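PDB 6M6U: protein adenylyltransferase MntA from Shewanella oneidensis MR-1, which neutralizes its cognate toxin HepT mainly by successively attaching three AMP units to a tyrosine of the toxin, and binds its own promoter. Local coordinates for residues 78-83 with 108-113. The protein carries 2 engineered substitutions. Sequence-based numbering, arbitrary orientation.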
loop_
_atom_site.group_PDB
_atom_site.type_symbol
_atom_site.label_atom_id
_atom_site.label_comp_id
_atom_site.label_asym_id
_atom_site.label_seq_id
_atom_site.Cartn_x
_atom_site.Cartn_y
_atom_site.Cartn_z
ATOM N N ALA E 78 -15.406 7.852 18.586
ATOM C CA ALA E 78 -15.649 7.919 17.156
ATOM C C ALA E 78 -16.263 9.262 16.764
ATOM O O ALA E 78 -16.889 9.959 17.572
ATOM C CB ALA E 78 -16.567 6.780 16.721
ATOM N N SER E 79 -16.092 9.606 15.489
ATOM C CA SER E 79 -16.624 10.844 14.951
ATOM C C SER E 79 -18.153 10.834 14.993
ATOM O O SER E 79 -18.794 9.789 15.129
ATOM C CB SER E 79 -16.142 11.048 13.516
ATOM O OG SER E 79 -16.987 10.340 12.626
ATOM N N THR E 80 -18.742 12.023 14.867
ATOM C CA THR E 80 -20.199 12.116 14.846
ATOM C C THR E 80 -20.773 11.512 13.571
ATOM O O THR E 80 -21.828 10.868 13.601
ATOM C CB THR E 80 -20.632 13.572 14.999
ATOM O OG1 THR E 80 -20.115 14.077 16.227
ATOM C CG2 THR E 80 -22.148 13.670 15.045
ATOM N N VAL E 81 -20.095 11.724 12.440
ATOM C CA VAL E 81 -20.476 11.073 11.187
ATOM C C VAL E 81 -20.526 9.559 11.366
ATOM O O VAL E 81 -21.511 8.902 11.001
ATOM C CB VAL E 81 -19.497 11.467 10.068
ATOM C CG1 VAL E 81 -19.610 10.502 8.893
ATOM C CG2 VAL E 81 -19.753 12.900 9.625
ATOM N N LEU E 82 -19.463 8.985 11.937
ATOM C CA LEU E 82 -19.405 7.534 12.085
ATOM C C LEU E 82 -20.456 7.031 13.069
ATOM O O LEU E 82 -21.100 6.005 12.822
ATOM C CB LEU E 82 -18.006 7.097 12.517
ATOM C CG LEU E 82 -17.778 5.583 12.602
ATOM C CD1 LEU E 82 -18.293 4.872 11.354
ATOM C CD2 LEU E 82 -16.295 5.301 12.791
ATOM N N CYS E 83 -20.652 7.736 14.186
ATOM C CA CYS E 83 -21.708 7.334 15.112
ATOM C C CYS E 83 -23.071 7.349 14.433
ATOM O O CYS E 83 -23.908 6.475 14.687
ATOM C CB CYS E 83 -21.706 8.238 16.345
ATOM S SG CYS E 83 -20.348 7.913 17.491
ATOM N N ILE E 108 -28.006 11.269 16.897
ATOM C CA ILE E 108 -28.779 11.937 15.852
ATOM C C ILE E 108 -28.879 13.434 16.123
ATOM O O ILE E 108 -28.832 14.252 15.196
ATOM C CB ILE E 108 -30.165 11.282 15.732
ATOM C CG1 ILE E 108 -30.007 9.792 15.400
ATOM C CG2 ILE E 108 -31.004 11.999 14.681
ATOM C CD1 ILE E 108 -31.303 9.019 15.418
ATOM N N SER E 109 -29.009 13.817 17.395
ATOM C CA SER E 109 -29.022 15.235 17.743
ATOM C C SER E 109 -27.700 15.904 17.379
ATOM O O SER E 109 -27.682 16.943 16.708
ATOM C CB SER E 109 -29.317 15.401 19.231
ATOM O OG SER E 109 -29.269 16.766 19.596
ATOM N N MET E 110 -26.580 15.326 17.825
ATOM C CA MET E 110 -25.268 15.860 17.467
ATOM C C MET E 110 -25.075 15.899 15.957
ATOM O O MET E 110 -24.454 16.830 15.426
ATOM C CB MET E 110 -24.159 15.029 18.115
ATOM C CG MET E 110 -24.092 15.156 19.625
ATOM S SD MET E 110 -22.730 14.232 20.352
ATOM C CE MET E 110 -21.316 15.194 19.811
ATOM N N TYR E 111 -25.592 14.894 15.246
ATOM C CA TYR E 111 -25.419 14.875 13.799
ATOM C C TYR E 111 -26.249 15.967 13.136
ATOM O O TYR E 111 -25.799 16.601 12.173
ATOM C CB TYR E 111 -25.777 13.500 13.232
ATOM C CG TYR E 111 -25.504 13.392 11.751
ATOM C CD1 TYR E 111 -26.512 13.613 10.821
ATOM C CD2 TYR E 111 -24.228 13.096 11.281
ATOM C CE1 TYR E 111 -26.268 13.524 9.466
ATOM C CE2 TYR E 111 -23.970 13.001 9.924
ATOM C CZ TYR E 111 -24.997 13.219 9.022
ATOM O OH TYR E 111 -24.755 13.139 7.672
ATOM N N GLN E 112 -27.458 16.209 13.643
ATOM C CA GLN E 112 -28.288 17.266 13.078
ATOM C C GLN E 112 -27.647 18.634 13.279
ATOM O O GLN E 112 -27.648 19.462 12.361
ATOM C CB GLN E 112 -29.684 17.212 13.689
ATOM C CG GLN E 112 -30.505 16.044 13.155
ATOM C CD GLN E 112 -31.832 15.881 13.857
ATOM O OE1 GLN E 112 -32.118 16.559 14.842
ATOM N NE2 GLN E 112 -32.657 14.977 13.348
ATOM N N HIS E 113 -27.074 18.881 14.460
ATOM C CA HIS E 113 -26.371 20.142 14.684
ATOM C C HIS E 113 -25.118 20.248 13.830
ATOM O O HIS E 113 -24.764 21.345 13.385
ATOM C CB HIS E 113 -26.006 20.305 16.159
ATOM C CG HIS E 113 -27.147 20.753 17.018
ATOM N ND1 HIS E 113 -27.862 19.885 17.815
ATOM C CD2 HIS E 113 -27.695 21.976 17.203
ATOM C CE1 HIS E 113 -28.802 20.557 18.457
ATOM N NE2 HIS E 113 -28.723 21.827 18.103
#
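Thr80, in the first turn of helix 80-89, drives its methyl group against the backbone of helix 97-125 between Met110 and Tyr111. With CG2 anti to the backbone N (chi1 -59° for OG1), Thr80 CG2 extends across the gap and lies 3.7 Å from Tyr111 N and 3.9 Å from Met110 CB. Such close approach to main chain is matched by a CA-CA separation of 6.0 Å between Thr80 and Tyr111. The side chains of Met110 and Thr80 cross at about a right angle; that of Met110, bent at chi3 (71°), brings CE within 3.9 Å of Thr80 OG1.

The Tyr111 ring meets Val81 at its edge: Tyr111 CE2 lies 4.2 Å from Val81 CA, near the ring plane, and the Val81 methyl CG2 touches the same ring atom. The phenol hydroxyl is hydrogen-bonded to Asp3 of a HepT chain.

Ser79 is the N-cap of helix 80-89, its OG accepting from Leu82 N at 2.9 Å and 166°, which satisfies an amide of the first turn. On the other helix, Ser109 O accepts both the backbone N of His113 and His113 ND1 (3.1 Å), the latter donor lying above the carbonyl plane.

Thr80 and Val81, just after the Ser79 cap, thus pack the nucleotidyltransferase fold on the middle of the long C-terminal helix that is important for toxin binding; Gln112 NE2 hydrogen-bonds Asn55 of another HepT chain, placing this helix-helix packing at the antitoxin-toxin interface of the HepT(6):MntA(2) complex.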